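PDB 3TX6: putative branched-chain amino acid transport system substrate-binding protein from Rhodopseudomonas palustris, which probably binds aromatic acids derived from lignin, such as p-coumaric acid and its relatives, in the periplasm for uptake by an ABC transporter. Local coordinates for residues I25-F33 against L267-Y275. Sequence-based numbering, arbitrary orientation.
Sequences IPERNALEF and LNTAYEAKY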
# COMPACT_ATOMS: atom_id res chain seq x y z
N ILE A 25 -5.30 -5.98 -9.67
CA ILE A 25 -5.24 -7.35 -10.18
C ILE A 25 -4.47 -8.29 -9.25
O ILE A 25 -4.99 -9.37 -8.89
CB ILE A 25 -4.73 -7.40 -11.64
CG1 ILE A 25 -5.83 -6.91 -12.58
CG2 ILE A 25 -4.30 -8.82 -12.04
CD1 ILE A 25 -5.38 -6.58 -14.01
N PRO A 26 -3.27 -7.90 -8.80
CA PRO A 26 -2.60 -8.79 -7.86
C PRO A 26 -3.27 -8.95 -6.49
O PRO A 26 -3.18 -10.00 -5.85
CB PRO A 26 -1.21 -8.14 -7.68
CG PRO A 26 -1.02 -7.34 -8.94
CD PRO A 26 -2.38 -6.82 -9.25
N GLU A 27 -3.95 -7.89 -6.07
CA GLU A 27 -4.73 -7.95 -4.83
C GLU A 27 -5.83 -8.98 -4.91
O GLU A 27 -6.05 -9.76 -3.96
CB GLU A 27 -5.25 -6.56 -4.48
CG GLU A 27 -4.11 -5.68 -4.02
CD GLU A 27 -4.33 -4.19 -3.90
OE1 GLU A 27 -5.38 -3.66 -4.26
OE2 GLU A 27 -3.34 -3.55 -3.44
N ARG A 28 -6.56 -8.98 -6.03
CA ARG A 28 -7.61 -9.96 -6.26
C ARG A 28 -7.01 -11.36 -6.40
O ARG A 28 -7.50 -12.32 -5.82
CB ARG A 28 -8.40 -9.59 -7.51
CG ARG A 28 -9.36 -10.67 -7.97
CD ARG A 28 -10.44 -10.09 -8.90
NE ARG A 28 -11.38 -11.12 -9.34
CZ ARG A 28 -11.13 -11.95 -10.35
NH1 ARG A 28 -12.04 -12.88 -10.69
NH2 ARG A 28 -9.98 -11.86 -11.01
N ASN A 29 -5.94 -11.48 -7.17
CA ASN A 29 -5.33 -12.79 -7.39
C ASN A 29 -4.77 -13.41 -6.10
O ASN A 29 -4.76 -14.62 -5.93
CB ASN A 29 -4.25 -12.74 -8.46
CG ASN A 29 -4.78 -12.56 -9.86
OD1 ASN A 29 -5.95 -12.76 -10.12
ND2 ASN A 29 -3.88 -12.20 -10.78
N ALA A 30 -4.31 -12.58 -5.16
CA ALA A 30 -3.71 -13.09 -3.97
C ALA A 30 -4.77 -13.83 -3.12
O ALA A 30 -4.40 -14.64 -2.24
CB ALA A 30 -3.09 -11.95 -3.14
N LEU A 31 -6.05 -13.53 -3.35
CA LEU A 31 -7.11 -14.16 -2.59
C LEU A 31 -7.18 -15.68 -2.80
O LEU A 31 -7.77 -16.42 -1.98
CB LEU A 31 -8.46 -13.54 -2.96
CG LEU A 31 -8.58 -12.02 -2.73
CD1 LEU A 31 -9.90 -11.51 -3.29
CD2 LEU A 31 -8.42 -11.69 -1.25
N GLU A 32 -6.54 -16.19 -3.87
CA GLU A 32 -6.48 -17.65 -4.08
C GLU A 32 -5.65 -18.36 -2.99
O GLU A 32 -5.83 -19.55 -2.75
CB GLU A 32 -5.89 -17.93 -5.46
CG GLU A 32 -5.84 -19.43 -5.81
CD GLU A 32 -5.50 -19.73 -7.25
OE1 GLU A 32 -5.46 -18.79 -8.07
OE2 GLU A 32 -5.30 -20.92 -7.55
N PHE A 33 -4.76 -17.59 -2.35
CA PHE A 33 -3.71 -18.11 -1.50
C PHE A 33 -3.93 -17.89 -0.01
O PHE A 33 -3.12 -18.32 0.80
CB PHE A 33 -2.36 -17.60 -1.95
CG PHE A 33 -2.15 -17.75 -3.42
CD1 PHE A 33 -2.35 -18.98 -4.03
CD2 PHE A 33 -1.87 -16.67 -4.21
CE1 PHE A 33 -2.19 -19.13 -5.40
CE2 PHE A 33 -1.74 -16.82 -5.57
CZ PHE A 33 -1.91 -18.05 -6.17
N LEU A 267 3.55 -16.31 0.42
CA LEU A 267 2.81 -15.62 -0.64
C LEU A 267 3.56 -15.67 -1.97
O LEU A 267 2.99 -16.00 -2.99
CB LEU A 267 2.57 -14.17 -0.31
CG LEU A 267 2.09 -13.25 -1.45
CD1 LEU A 267 0.75 -13.71 -2.03
CD2 LEU A 267 2.00 -11.84 -0.87
N ASN A 268 4.83 -15.30 -1.95
CA ASN A 268 5.57 -15.27 -3.18
C ASN A 268 5.70 -16.66 -3.87
O ASN A 268 5.56 -16.76 -5.09
CB ASN A 268 6.95 -14.62 -2.99
CG ASN A 268 6.86 -13.16 -2.67
OD1 ASN A 268 5.80 -12.55 -2.80
ND2 ASN A 268 8.00 -12.56 -2.31
N THR A 269 5.94 -17.71 -3.11
CA THR A 269 6.00 -19.05 -3.70
C THR A 269 4.67 -19.35 -4.42
O THR A 269 4.65 -19.80 -5.55
CB THR A 269 6.35 -20.11 -2.64
OG1 THR A 269 7.63 -19.79 -2.10
CG2 THR A 269 6.36 -21.46 -3.25
N ALA A 270 3.56 -19.06 -3.76
CA ALA A 270 2.24 -19.36 -4.31
C ALA A 270 1.97 -18.48 -5.56
O ALA A 270 1.56 -18.98 -6.61
CB ALA A 270 1.17 -19.15 -3.26
N TYR A 271 2.17 -17.18 -5.42
CA TYR A 271 1.84 -16.24 -6.48
C TYR A 271 2.74 -16.50 -7.70
O TYR A 271 2.26 -16.50 -8.83
CB TYR A 271 2.00 -14.78 -5.98
CG TYR A 271 1.24 -13.78 -6.84
CD1 TYR A 271 1.76 -13.38 -8.10
CD2 TYR A 271 -0.00 -13.33 -6.49
CE1 TYR A 271 1.05 -12.52 -8.92
CE2 TYR A 271 -0.70 -12.49 -7.30
CZ TYR A 271 -0.19 -12.11 -8.55
OH TYR A 271 -0.93 -11.28 -9.38
N GLU A 272 4.03 -16.68 -7.45
CA GLU A 272 4.98 -16.86 -8.55
C GLU A 272 4.87 -18.25 -9.18
O GLU A 272 5.17 -18.39 -10.34
CB GLU A 272 6.39 -16.51 -8.08
CG GLU A 272 6.43 -15.04 -7.63
CD GLU A 272 7.79 -14.53 -7.22
OE1 GLU A 272 8.57 -15.31 -6.61
OE2 GLU A 272 8.08 -13.33 -7.49
N ALA A 273 4.41 -19.26 -8.45
CA ALA A 273 4.12 -20.56 -9.08
C ALA A 273 2.99 -20.44 -10.12
O ALA A 273 3.09 -21.00 -11.21
CB ALA A 273 3.82 -21.63 -8.04
N LYS A 274 1.96 -19.64 -9.83
CA LYS A 274 0.86 -19.50 -10.79
C LYS A 274 1.17 -18.45 -11.87
O LYS A 274 0.79 -18.59 -13.02
CB LYS A 274 -0.45 -19.18 -10.09
CG LYS A 274 -1.63 -19.15 -11.06
CD LYS A 274 -2.96 -19.22 -10.35
CE LYS A 274 -4.11 -19.10 -11.33
NZ LYS A 274 -5.40 -19.50 -10.67
N TYR A 275 1.80 -17.35 -11.50
CA TYR A 275 1.91 -16.20 -12.40
C TYR A 275 3.34 -15.95 -12.92
O TYR A 275 3.54 -15.10 -13.76
CB TYR A 275 1.27 -14.95 -11.78
CG TYR A 275 -0.19 -15.14 -11.45
CD1 TYR A 275 -1.13 -15.24 -12.45
CD2 TYR A 275 -0.63 -15.28 -10.13
CE1 TYR A 275 -2.45 -15.44 -12.20
CE2 TYR A 275 -1.99 -15.48 -9.85
CZ TYR A 275 -2.90 -15.53 -10.88
OH TYR A 275 -4.21 -15.77 -10.64
O HOH W 1 -5.03 -16.25 -8.20
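The ring of Phe-33 is sandwiched between the methyl of Ala-270, a CH-pi contact 3.8 Å from CB to the ring centroid, and CB of its own neighbour Glu-32 on the opposite face, while Lys-274 CB and Tyr-275 CE2 lie at its edge. Tyr-275 is sandwiched too: Lys-274 CG sits over the centre of one face, and on the opposite face the Asn-29 amide, within 9° of parallel to the ring, lies over its hydroxyl end, with ND2 3.5 Å from CZ. Tyr-271, with Tyr-275 CD2 on one face, has the backbone N of Ala-30 at its edge.

These contacts illustrate how a periplasmic binding protein of two alpha/beta lobes joins helices distant in sequence. Helix 21-29 covers strands 8-14 and 41-49 of one lobe; helix 261-275, more than 230 residues later, packs against it and the turn that follows, the axis of 267-275 running at 107° to that of 25-29. Helix 282-304 touches both segments, through Ala-30 and Leu-267 among others. The bound 3-(4-hydroxy-phenyl)pyruvic acid is about 11 Å from the side chain of Pro-26, so this is packing outside direct ligand contact.

Tyr-271 is sent across by a CG anti to its backbone nitrogen (chi1 -161°), which carries OH to 3.4 Å from Pro-26 CA. The same hydroxyl accepts a weak but nearly straight bond from Asn-29 ND2. Farther along, the extended chains of Glu-32 and Lys-274 meet at about a right angle in a salt bridge, where NZ lies 2.7 Å from OE1 on its syn lone pair. One water joins three of the polar groups: it accepts from Tyr-275 OH, in the plane of that ring, and donates to Glu-32 OE1, thus gripped twice, and, at 2.8 Å, to the backbone O of Asn-29.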